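Long-range contacts in death on curing protein (Enterobacteria phage P1, PDB 3DD7), which acts as the toxin of the Phd-Doc toxin-antitoxin module, probably by blocking translation, and is inhibited when the antitoxin Phd complements its fold: residues Glu7-Leu12 with Leu77-Leu82; Ala11-Asn16 with Tyr66-Ala71; Leu51-Ala56 with Ser113-Leu118; Tyr58-Ala63 with Val102-Gly107. The protein carries 2 engineered substitutions. All blocks are in the same frame, centred on the assembly; numbering follows the deposited sequence. Where two conformers were deposited one is given.

Interaction 1 (Glu7-Leu12 with Leu77-Leu82)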
loop_
_atom_site.group_PDB
_atom_site.type_symbol
_atom_site.label_atom_id
_atom_site.label_comp_id
_atom_site.label_asym_id
_atom_site.label_seq_id
_atom_site.Cartn_x
_atom_site.Cartn_y
_atom_site.Cartn_z
ATOM N N GLU A 7 -8.968 -2.112 9.286
ATOM C CA GLU A 7 -9.871 -3.185 8.871
ATOM C C GLU A 7 -9.996 -3.167 7.342
ATOM O O GLU A 7 -10.080 -4.210 6.694
ATOM C CB GLU A 7 -11.221 -3.056 9.576
ATOM C CG GLU A 7 -11.892 -1.727 9.364
ATOM N N GLU A 8 -9.943 -1.974 6.757
ATOM C CA GLU A 8 -9.932 -1.873 5.307
ATOM C C GLU A 8 -8.650 -2.460 4.736
ATOM O O GLU A 8 -8.674 -3.114 3.703
ATOM C CB GLU A 8 -10.087 -0.430 4.854
ATOM C CG GLU A 8 -10.296 -0.297 3.368
ATOM C CD GLU A 8 -10.935 1.025 2.996
ATOM O OE1 GLU A 8 -10.514 2.078 3.528
ATOM O OE2 GLU A 8 -11.884 1.007 2.188
ATOM N N LEU A 9 -7.527 -2.217 5.405
ATOM C CA LEU A 9 -6.252 -2.775 4.952
ATOM C C LEU A 9 -6.334 -4.291 4.955
ATOM O O LEU A 9 -5.943 -4.966 3.997
ATOM C CB LEU A 9 -5.120 -2.334 5.863
ATOM C CG LEU A 9 -3.742 -2.759 5.358
ATOM C CD1 LEU A 9 -3.294 -1.764 4.280
ATOM C CD2 LEU A 9 -2.745 -2.835 6.499
ATOM N N ILE A 10 -6.843 -4.828 6.054
ATOM C CA ILE A 10 -7.033 -6.267 6.177
ATOM C C ILE A 10 -7.964 -6.831 5.072
ATOM O O ILE A 10 -7.648 -7.844 4.440
ATOM C CB ILE A 10 -7.543 -6.622 7.594
ATOM C CG1 ILE A 10 -6.549 -6.103 8.655
ATOM C CG2 ILE A 10 -7.784 -8.125 7.725
ATOM C CD1 ILE A 10 -7.032 -6.245 10.103
ATOM N N ALA A 11 -9.105 -6.185 4.844
ATOM C CA ALA A 11 -10.050 -6.664 3.829
ATOM C C ALA A 11 -9.401 -6.630 2.436
ATOM O O ALA A 11 -9.599 -7.538 1.620
ATOM C CB ALA A 11 -11.319 -5.844 3.851
ATOM N N LEU A 12 -8.619 -5.587 2.182
ATOM C CA LEU A 12 -7.933 -5.447 0.901
ATOM C C LEU A 12 -6.928 -6.587 0.725
ATOM O O LEU A 12 -6.894 -7.227 -0.319
ATOM C CB LEU A 12 -7.231 -4.092 0.808
ATOM C CG LEU A 12 -6.531 -3.727 -0.503
ATOM C CD1 LEU A 12 -6.308 -2.215 -0.540
ATOM C CD2 LEU A 12 -5.177 -4.463 -0.693
ATOM N N LEU A 77 1.442 -2.033 -1.866
ATOM C CA LEU A 77 1.275 -1.353 -3.156
ATOM C C LEU A 77 -0.174 -0.930 -3.451
ATOM O O LEU A 77 -0.442 0.241 -3.736
ATOM C CB LEU A 77 1.829 -2.207 -4.304
ATOM C CG LEU A 77 1.652 -1.575 -5.683
ATOM C CD1 LEU A 77 2.355 -0.206 -5.744
ATOM C CD2 LEU A 77 2.196 -2.495 -6.747
ATOM N N ASN A 78 -1.088 -1.886 -3.365
ATOM C CA ASN A 78 -2.492 -1.630 -3.677
ATOM C C ASN A 78 -3.109 -0.618 -2.712
ATOM O O ASN A 78 -3.898 0.226 -3.146
ATOM C CB ASN A 78 -3.291 -2.947 -3.708
ATOM C CG ASN A 78 -2.951 -3.818 -4.922
ATOM O OD1 ASN A 78 -3.650 -3.782 -5.948
ATOM N ND2 ASN A 78 -1.907 -4.616 -4.806
ATOM N N SER A 79 -2.730 -0.661 -1.426
ATOM C CA SER A 79 -3.290 0.261 -0.430
ATOM C C SER A 79 -2.816 1.694 -0.703
ATOM O O SER A 79 -3.608 2.635 -0.679
ATOM C CB SER A 79 -2.964 -0.173 1.012
ATOM O OG SER A 79 -1.575 -0.096 1.302
ATOM N N ALA A 80 -1.519 1.843 -0.989
ATOM C CA ALA A 80 -0.945 3.152 -1.342
ATOM C C ALA A 80 -1.684 3.752 -2.529
ATOM O O ALA A 80 -1.995 4.947 -2.551
ATOM C CB ALA A 80 0.553 3.014 -1.674
ATOM N N LEU A 81 -2.007 2.906 -3.504
ATOM C CA LEU A 81 -2.619 3.402 -4.734
ATOM C C LEU A 81 -4.123 3.623 -4.536
ATOM O O LEU A 81 -4.712 4.559 -5.099
ATOM C CB LEU A 81 -2.277 2.493 -5.921
ATOM C CG LEU A 81 -1.000 2.926 -6.670
ATOM C CD1 LEU A 81 0.280 3.129 -5.829
ATOM C CD2 LEU A 81 -0.707 2.055 -7.908
ATOM N N LEU A 82 -4.722 2.792 -3.686
ATOM C CA LEU A 82 -6.104 3.015 -3.253
ATOM C C LEU A 82 -6.220 4.367 -2.555
ATOM O O LEU A 82 -7.163 5.139 -2.801
ATOM C CB LEU A 82 -6.570 1.889 -2.324
ATOM C CG LEU A 82 -8.005 2.007 -1.792
ATOM C CD1 LEU A 82 -9.044 2.097 -2.908
ATOM C CD2 LEU A 82 -8.323 0.863 -0.799
#
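Leu12 and Leu82 meet at this buried crossing, Leu12 CD1 lying 3.7 Å from Leu82 CD2 as the two side chains run past each other in opposite directions. With its CG anti to the backbone N (chi1 -176°), Leu12 sends its fork onto three residues of the facing helix. The same CD1 that meets Leu82 rests 3.9 Å from Ser79 CA, while the other branch, CD2, comes obliquely against the root of Asn78 at 3.9 Å from its CB. One turn earlier, Leu9 adds its own CD1, 3.6 Å from Ser79 CB. The axes of 7-12 and 77-82 stay 10.4 Å apart at 126°, so these side chains, and not the backbones, fill the gap.

Polar groups at the contact are bonded elsewhere. Ser79 OG is hydrogen-bonded to Thr75 O in its own helix. Asn78 ND2 donates to Arg74 O, also in that helix, and to a polar side chain of the bound Phd peptide. Glu8, whose side chain remains more than 4.5 Å from 77-82, makes a salt bridge with Arg86 farther along that helix.

Aromatic side chains of the peptide pack on Asn78 and Leu82. The helix pair thus belongs both to the all-helical Fic/DOC fold and to the surface that receives the antitoxin, in keeping with inhibition by fold complementation.

Interaction 2 (Ala11-Asn16 with Tyr66-Ala71). Engineered in segment 66-71: Tyr66 (natural residue His).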
loop_
_atom_site.group_PDB
_atom_site.type_symbol
_atom_site.label_atom_id
_atom_site.label_comp_id
_atom_site.label_asym_id
_atom_site.label_seq_id
_atom_site.Cartn_x
_atom_site.Cartn_y
_atom_site.Cartn_z
ATOM N N ALA A 11 -9.105 -6.185 4.844
ATOM C CA ALA A 11 -10.050 -6.664 3.829
ATOM C C ALA A 11 -9.401 -6.630 2.436
ATOM O O ALA A 11 -9.599 -7.538 1.620
ATOM C CB ALA A 11 -11.319 -5.844 3.851
ATOM N N LEU A 12 -8.619 -5.587 2.182
ATOM C CA LEU A 12 -7.933 -5.447 0.901
ATOM C C LEU A 12 -6.928 -6.587 0.725
ATOM O O LEU A 12 -6.894 -7.227 -0.319
ATOM C CB LEU A 12 -7.231 -4.092 0.808
ATOM C CG LEU A 12 -6.531 -3.727 -0.503
ATOM C CD1 LEU A 12 -6.308 -2.215 -0.540
ATOM C CD2 LEU A 12 -5.177 -4.463 -0.693
ATOM N N HIS A 13 -6.117 -6.837 1.747
ATOM C CA HIS A 13 -5.254 -8.028 1.757
ATOM C C HIS A 13 -6.014 -9.325 1.470
ATOM O O HIS A 13 -5.594 -10.123 0.626
ATOM C CB HIS A 13 -4.521 -8.142 3.090
ATOM C CG HIS A 13 -3.864 -9.472 3.309
ATOM N ND1 HIS A 13 -4.502 -10.530 3.915
ATOM C CD2 HIS A 13 -2.607 -9.893 3.051
ATOM C CE1 HIS A 13 -3.680 -11.557 3.994
ATOM N NE2 HIS A 13 -2.519 -11.200 3.475
ATOM N N ASP A 14 -7.115 -9.543 2.184
ATOM C CA ASP A 14 -7.801 -10.835 2.109
ATOM C C ASP A 14 -8.398 -11.005 0.704
ATOM O O ASP A 14 -8.356 -12.093 0.128
ATOM C CB ASP A 14 -8.880 -10.905 3.179
ATOM C CG ASP A 14 -8.314 -11.026 4.584
ATOM O OD1 ASP A 14 -7.081 -11.246 4.741
ATOM O OD2 ASP A 14 -9.138 -10.923 5.523
ATOM N N ALA A 15 -8.917 -9.915 0.136
ATOM C CA ALA A 15 -9.452 -9.969 -1.245
ATOM C C ALA A 15 -8.347 -10.258 -2.267
ATOM O O ALA A 15 -8.565 -10.957 -3.267
ATOM C CB ALA A 15 -10.169 -8.685 -1.580
ATOM N N ASN A 16 -7.166 -9.711 -2.004
ATOM C CA ASN A 16 -6.012 -9.910 -2.860
ATOM C C ASN A 16 -5.541 -11.369 -2.799
ATOM O O ASN A 16 -5.223 -11.993 -3.833
ATOM C CB ASN A 16 -4.892 -8.969 -2.436
ATOM C CG ASN A 16 -3.803 -8.923 -3.452
ATOM O OD1 ASN A 16 -2.966 -9.792 -3.497
ATOM N ND2 ASN A 16 -3.828 -7.917 -4.287
ATOM N N TYR A 66 5.143 -6.490 8.096
ATOM C CA TYR A 66 4.852 -7.926 8.281
ATOM C C TYR A 66 3.575 -8.129 9.088
ATOM O O TYR A 66 3.523 -8.896 10.050
ATOM C CB TYR A 66 6.048 -8.666 8.908
ATOM C CG TYR A 66 7.288 -8.606 8.044
ATOM C CD1 TYR A 66 8.181 -7.544 8.159
ATOM C CD2 TYR A 66 7.549 -9.594 7.089
ATOM C CE1 TYR A 66 9.315 -7.462 7.363
ATOM C CE2 TYR A 66 8.690 -9.531 6.277
ATOM C CZ TYR A 66 9.569 -8.458 6.423
ATOM O OH TYR A 66 10.705 -8.365 5.639
ATOM N N ILE A 67 2.543 -7.399 8.685
ATOM C CA ILE A 67 1.220 -7.546 9.285
ATOM C C ILE A 67 0.625 -8.917 8.934
ATOM O O ILE A 67 -0.108 -9.519 9.736
ATOM C CB ILE A 67 0.299 -6.421 8.779
ATOM C CG1 ILE A 67 0.844 -5.057 9.216
ATOM C CG2 ILE A 67 -1.154 -6.622 9.218
ATOM C CD1 ILE A 67 0.251 -3.919 8.438
ATOM N N PHE A 68 0.973 -9.410 7.744
ATOM C CA PHE A 68 0.365 -10.621 7.183
ATOM C C PHE A 68 1.383 -11.735 6.972
ATOM O O PHE A 68 2.588 -11.494 6.870
ATOM C CB PHE A 68 -0.324 -10.281 5.849
ATOM C CG PHE A 68 -1.321 -9.164 5.956
ATOM C CD1 PHE A 68 -2.592 -9.411 6.452
ATOM C CD2 PHE A 68 -0.988 -7.853 5.567
ATOM C CE1 PHE A 68 -3.545 -8.398 6.562
ATOM C CE2 PHE A 68 -1.932 -6.829 5.684
ATOM C CZ PHE A 68 -3.184 -7.079 6.192
ATOM N N ASN A 69 0.884 -12.967 6.908
ATOM C CA ASN A 69 1.720 -14.112 6.588
ATOM C C ASN A 69 2.224 -14.042 5.156
ATOM O O ASN A 69 3.282 -14.582 4.832
ATOM C CB ASN A 69 0.924 -15.393 6.761
ATOM C CG ASN A 69 0.547 -15.665 8.214
ATOM O OD1 ASN A 69 -0.593 -16.035 8.507
ATOM N ND2 ASN A 69 1.494 -15.507 9.116
ATOM N N ASP A 70 1.447 -13.389 4.303
ATOM C CA ASP A 70 1.767 -13.320 2.884
ATOM C C ASP A 70 1.095 -12.101 2.269
ATOM O O ASP A 70 0.191 -11.517 2.865
ATOM C CB ASP A 70 1.306 -14.613 2.191
ATOM C CG ASP A 70 2.025 -14.885 0.875
ATOM O OD1 ASP A 70 2.886 -14.079 0.482
ATOM O OD2 ASP A 70 1.721 -15.925 0.239
ATOM N N ALA A 71 1.567 -11.738 1.080
ATOM C CA ALA A 71 1.032 -10.645 0.274
ATOM C C ALA A 71 1.153 -9.289 0.982
ATOM O O ALA A 71 0.323 -8.399 0.792
ATOM C CB ALA A 71 -0.420 -10.936 -0.143
#
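His13 lays its imidazole flat over Phe68, in the loop that carries the first part of the Fic motif; this family signature continues into the start of helix 72-86, and the engineered Tyr66 occupies the position of the histidine that opens it. The rings make an offset stack, centroids of His13 and Phe68 3.7 Å apart and planes at 8°. His13 CG sits toward the rim of the phenyl ring, and its CB lies 3.7 Å from the centroid of the Phe68 ring, a CH-pi contact over the same face. Ile67 CG2 covers the opposite face, so the phenyl ring is sandwiched.

At its edge the imidazole bonds in its own plane. His13 NE2 donates to Asp70 O at 2.8 Å, a bent bond with an N-H...acceptor angle of 135°. On the other side of the ring, His13 ND1 meets Asp14 OD1 at 2.8 Å, using the anti side of the carboxylate. Two acceptors therefore fix the ring's rotation, and both nitrogens carrying protons would be consistent with this geometry. A chi1 of 167° swings the ring off helix 6-20 and onto the loop.

Farther out, the loop is tied to its surroundings: Phe68 O and Ala71 O to Asn72 ND2 and Thr75 OG1 of helix 72-86, Asp70 OD2 to Leu23 N. Asn16 OD1 is bonded to Arg74 NH1. Ala71, at the N-cap of helix 72-86, places its CB 4.0 Å from His13 CD2, and its backbone N donates to Asp70 OD1 at 2.8 Å from above the carboxylate plane.

Interaction 3 (Leu51-Ala56 with Ser113-Leu118)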
loop_
_atom_site.group_PDB
_atom_site.type_symbol
_atom_site.label_atom_id
_atom_site.label_comp_id
_atom_site.label_asym_id
_atom_site.label_seq_id
_atom_site.Cartn_x
_atom_site.Cartn_y
_atom_site.Cartn_z
ATOM N N LEU A 51 -0.015 14.351 -0.860
ATOM C CA LEU A 51 -0.651 13.050 -1.056
ATOM C C LEU A 51 0.374 11.979 -1.370
ATOM O O LEU A 51 0.236 10.843 -0.926
ATOM C CB LEU A 51 -1.699 13.118 -2.163
ATOM C CG LEU A 51 -2.978 13.860 -1.773
ATOM C CD1 LEU A 51 -3.929 13.816 -2.971
ATOM C CD2 LEU A 51 -3.639 13.243 -0.527
ATOM N N PHE A 52 1.422 12.346 -2.098
ATOM C CA PHE A 52 2.432 11.347 -2.472
ATOM C C PHE A 52 3.296 10.908 -1.301
ATOM O O PHE A 52 3.660 9.722 -1.220
ATOM C CB PHE A 52 3.238 11.821 -3.672
ATOM C CG PHE A 52 2.384 11.990 -4.884
ATOM C CD1 PHE A 52 1.881 10.865 -5.544
ATOM C CD2 PHE A 52 1.984 13.251 -5.310
ATOM C CE1 PHE A 52 1.041 11.003 -6.642
ATOM C CE2 PHE A 52 1.142 13.391 -6.416
ATOM C CZ PHE A 52 0.676 12.274 -7.083
ATOM N N GLU A 53 3.598 11.845 -0.399
ATOM C CA GLU A 53 4.308 11.491 0.839
ATOM C C GLU A 53 3.454 10.562 1.694
ATOM O O GLU A 53 3.941 9.558 2.197
ATOM C CB GLU A 53 4.745 12.709 1.671
ATOM C CG GLU A 53 6.226 12.544 2.138
ATOM C CD GLU A 53 6.504 12.688 3.641
ATOM O OE1 GLU A 53 7.052 11.717 4.225
ATOM O OE2 GLU A 53 6.250 13.766 4.236
ATOM N N VAL A 54 2.172 10.895 1.838
ATOM C CA VAL A 54 1.248 10.053 2.602
ATOM C C VAL A 54 1.110 8.664 1.966
ATOM O O VAL A 54 1.258 7.667 2.661
ATOM C CB VAL A 54 -0.120 10.725 2.835
ATOM C CG1 VAL A 54 -0.976 9.877 3.780
ATOM C CG2 VAL A 54 0.081 12.132 3.447
ATOM N N SER A 55 0.856 8.603 0.653
ATOM C CA SER A 55 0.786 7.314 -0.046
ATOM C C SER A 55 2.047 6.496 0.193
ATOM O O SER A 55 1.978 5.295 0.474
ATOM C CB SER A 55 0.569 7.504 -1.550
ATOM O OG SER A 55 0.531 6.254 -2.221
ATOM N N ALA A 56 3.197 7.148 0.088
ATOM C CA ALA A 56 4.481 6.480 0.330
ATOM C C ALA A 56 4.586 5.916 1.760
ATOM O O ALA A 56 5.165 4.841 1.955
ATOM C CB ALA A 56 5.634 7.425 0.051
ATOM N N SER A 113 11.855 8.743 -1.038
ATOM C CA SER A 113 12.178 8.254 -2.372
ATOM C C SER A 113 10.968 7.565 -3.035
ATOM O O SER A 113 10.723 7.735 -4.238
ATOM C CB SER A 113 13.406 7.353 -2.291
ATOM O OG SER A 113 14.499 8.075 -1.713
ATOM N N VAL A 114 10.220 6.785 -2.257
ATOM C CA VAL A 114 8.989 6.185 -2.780
ATOM C C VAL A 114 8.019 7.284 -3.231
ATOM O O VAL A 114 7.446 7.223 -4.334
ATOM C CB VAL A 114 8.323 5.210 -1.767
ATOM C CG1 VAL A 114 6.995 4.736 -2.325
ATOM C CG2 VAL A 114 9.238 4.004 -1.554
ATOM N N ALA A 115 7.881 8.315 -2.403
ATOM C CA ALA A 115 7.011 9.441 -2.753
ATOM C C ALA A 115 7.473 10.110 -4.043
ATOM O O ALA A 115 6.641 10.482 -4.879
ATOM C CB ALA A 115 6.918 10.451 -1.613
ATOM N N ASP A 116 8.791 10.241 -4.215
ATOM C CA ASP A 116 9.336 10.880 -5.413
ATOM C C ASP A 116 8.931 10.102 -6.656
ATOM O O ASP A 116 8.582 10.684 -7.685
ATOM C CB ASP A 116 10.867 10.993 -5.337
ATOM C CG ASP A 116 11.337 12.128 -4.444
ATOM O OD1 ASP A 116 10.581 13.096 -4.242
ATOM O OD2 ASP A 116 12.491 12.060 -3.953
ATOM N N THR A 117 8.958 8.781 -6.549
ATOM C CA THR A 117 8.607 7.928 -7.677
ATOM C C THR A 117 7.105 7.987 -7.960
ATOM O O THR A 117 6.687 8.119 -9.115
ATOM C CB THR A 117 9.077 6.483 -7.457
ATOM O OG1 THR A 117 10.501 6.498 -7.263
ATOM C CG2 THR A 117 8.741 5.612 -8.658
ATOM N N LEU A 118 6.297 7.872 -6.914
ATOM C CA LEU A 118 4.839 7.955 -7.082
ATOM C C LEU A 118 4.450 9.304 -7.693
ATOM O O LEU A 118 3.552 9.371 -8.543
ATOM C CB LEU A 118 4.121 7.757 -5.741
ATOM C CG LEU A 118 4.277 6.381 -5.082
ATOM C CD1 LEU A 118 3.481 6.337 -3.761
ATOM C CD2 LEU A 118 3.871 5.285 -6.012
#
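Glu53 and Ala115 bring their CA atoms to 4.9 Å where helix segments 51-56 and 113-118 cross, their axes 7.9 Å apart and at 124°. This is a close helix-helix packing within the all-helical Fic/DOC fold, joining the start of the helix that leads toward the Fic motif to the C-terminal helix 111-122.

Two alanines make the close approach possible. Ala115 points its methyl straight at the backbone of the other helix, CB standing 3.4 Å from Phe52 O and 3.7 Å from Glu53 CA. Ala56 packs next to it, its CB 3.4 Å from Ala115 N. The same methyl meets a branch of Val114, with Ala56 CB 3.8 Å from Val114 CG1; Val111, a turn earlier in that helix, also touches Ala56.

Larger side chains close the other end. Phe52 keeps CG beside its backbone N (chi1 -63°), which brings the ring against Leu118, CD1 reaching 3.8 Å from Leu118 CB. Arg119 and Tyr122 of the same helix also touch the ring, and Phe52 remains partly exposed. Leu118 also reaches Ser55 and is backed by Leu100 of helix 97-105, which likewise supports Val114. Glu53 sits at the margin, its CB directed away from the C-terminal helix. Polar groups add little between the two segments, and the contact rests on methyls and short backbone approaches. Of the two Leu118 branches it is CD1 that meets Ser55, lying 3.8 Å from Ser55 CB.

Interaction 4 (Tyr58-Ala63 with Val102-Gly107)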
loop_
_atom_site.group_PDB
_atom_site.type_symbol
_atom_site.label_atom_id
_atom_site.label_comp_id
_atom_site.label_asym_id
_atom_site.label_seq_id
_atom_site.Cartn_x
_atom_site.Cartn_y
_atom_site.Cartn_z
ATOM N N TYR A 58 2.092 4.935 3.748
ATOM C CA TYR A 58 1.316 3.684 3.731
ATOM C C TYR A 58 2.089 2.551 3.064
ATOM O O TYR A 58 2.133 1.433 3.587
ATOM C CB TYR A 58 -0.013 3.829 3.007
ATOM C CG TYR A 58 -1.122 4.446 3.836
ATOM C CD1 TYR A 58 -1.856 3.679 4.750
ATOM C CD2 TYR A 58 -1.433 5.790 3.701
ATOM C CE1 TYR A 58 -2.876 4.252 5.509
ATOM C CE2 TYR A 58 -2.466 6.375 4.431
ATOM C CZ TYR A 58 -3.178 5.604 5.345
ATOM O OH TYR A 58 -4.195 6.180 6.083
ATOM N N LEU A 59 2.662 2.826 1.895
ATOM C CA LEU A 59 3.377 1.804 1.169
ATOM C C LEU A 59 4.532 1.243 2.010
ATOM O O LEU A 59 4.619 0.030 2.221
ATOM C CB LEU A 59 3.876 2.329 -0.180
ATOM C CG LEU A 59 4.332 1.275 -1.193
ATOM C CD1 LEU A 59 4.252 1.786 -2.654
ATOM C CD2 LEU A 59 5.757 0.765 -0.874
ATOM N N VAL A 60 5.417 2.117 2.491
ATOM C CA VAL A 60 6.575 1.655 3.258
ATOM C C VAL A 60 6.139 0.961 4.562
ATOM O O VAL A 60 6.668 -0.107 4.920
ATOM C CB VAL A 60 7.596 2.788 3.538
ATOM C CG1 VAL A 60 8.781 2.294 4.402
ATOM C CG2 VAL A 60 8.136 3.367 2.236
ATOM N N ALA A 61 5.171 1.554 5.265
ATOM C CA ALA A 61 4.755 1.008 6.568
ATOM C C ALA A 61 4.231 -0.429 6.463
ATOM O O ALA A 61 4.573 -1.294 7.287
ATOM C CB ALA A 61 3.743 1.926 7.249
ATOM N N THR A 62 3.437 -0.696 5.431
ATOM C CA THR A 62 2.889 -2.033 5.223
ATOM C C THR A 62 3.946 -2.976 4.642
ATOM O O THR A 62 4.069 -4.128 5.077
ATOM C CB THR A 62 1.610 -1.975 4.375
ATOM O OG1 THR A 62 0.633 -1.243 5.124
ATOM C CG2 THR A 62 1.063 -3.364 4.090
ATOM N N ALA A 63 4.729 -2.470 3.696
ATOM C CA ALA A 63 5.743 -3.292 3.059
ATOM C C ALA A 63 6.766 -3.833 4.062
ATOM O O ALA A 63 7.229 -4.970 3.929
ATOM C CB ALA A 63 6.417 -2.534 1.914
ATOM N N VAL A 102 9.325 -3.841 -3.714
ATOM C CA VAL A 102 10.364 -4.717 -3.143
ATOM C C VAL A 102 11.441 -3.868 -2.447
ATOM O O VAL A 102 11.836 -4.142 -1.303
ATOM C CB VAL A 102 10.994 -5.647 -4.224
ATOM C CG1 VAL A 102 12.167 -6.456 -3.663
ATOM C CG2 VAL A 102 9.936 -6.573 -4.803
ATOM N N GLY A 103 11.896 -2.813 -3.120
ATOM C CA GLY A 103 12.911 -1.942 -2.537
ATOM C C GLY A 103 12.460 -1.287 -1.244
ATOM O O GLY A 103 13.251 -1.133 -0.302
ATOM N N ALA A 104 11.193 -0.894 -1.197
ATOM C CA ALA A 104 10.605 -0.324 0.009
ATOM C C ALA A 104 10.589 -1.376 1.117
ATOM O O ALA A 104 10.916 -1.102 2.277
ATOM C CB ALA A 104 9.185 0.148 -0.283
ATOM N N ALA A 105 10.211 -2.587 0.728
ATOM C CA ALA A 105 10.059 -3.702 1.656
ATOM C C ALA A 105 11.386 -4.097 2.322
ATOM O O ALA A 105 11.402 -4.448 3.494
ATOM C CB ALA A 105 9.425 -4.899 0.950
ATOM N N THR A 106 12.483 -4.015 1.567
ATOM C CA THR A 106 13.809 -4.442 2.044
ATOM C C THR A 106 14.515 -3.334 2.812
ATOM O O THR A 106 15.597 -3.537 3.347
ATOM C CB THR A 106 14.725 -4.899 0.875
ATOM O OG1 THR A 106 14.822 -3.851 -0.102
ATOM C CG2 THR A 106 14.170 -6.139 0.206
ATOM N N GLY A 107 13.908 -2.153 2.857
ATOM C CA GLY A 107 14.535 -1.004 3.507
ATOM C C GLY A 107 15.513 -0.227 2.635
ATOM O O GLY A 107 16.186 0.680 3.123
#
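Ala104 turns its methyl into the buried side of this contact, where Leu59 CD2 comes to 3.5 Å from Ala104 CB. The Leu59 side chain extends on the side away from its own backbone N (chi1 -165°), carrying this branch forward although its CB does not aim at the other helix. Val60 touches the same methyl more loosely, CG2 at 4.2 Å from Ala104 CB. Next along, Ala63 and Ala105 come together, their CA atoms 4.6 Å apart, with the Ala63 methyl aimed at 102-107 and Ala63 CB 3.9 Å from Ala105 CB. The Ala105 methyl also rests 3.7 Å from Ala63 O. Val114 of helix 111-122 completes this tight side by packing on Leu59, Val60 and Ala104.

The far side is open to solvent. Val102 points away, and Thr106 is exposed. Gly107, with positive phi, leaves helical geometry in a Schellman motif in which its N bonds back to Ala104 O at 3.2 Å. Ala104 O also receives Arg64 NE.

Between the two segments the chemistry is apolar, methyl against methyl or carbonyl. The contact therefore probably rests on close fit, which the small alanines allow by letting the backbones approach.

Along the chain, helix 6-20 starts interactions 1 and 2, and helix 51-65 starts interactions 3 and 4; interaction 4 is nested inside the loop closed by interaction 3. Interactions 1 and 2 have centres about 9 Å apart on one side of the chain's centre, while the centres of 2 and 3 are about 21 Å apart on opposite sides. Helix 72-86 connects interaction 1 to the other side: Ala80 packs on Leu59 and its O probably bonds Ser55 OG, and Leu81 packs on Leu118. Val114 joins interactions 3 and 4. The compact helical domain thus links the Fic-motif loop and the helices that receive Phd to the C-terminal helix.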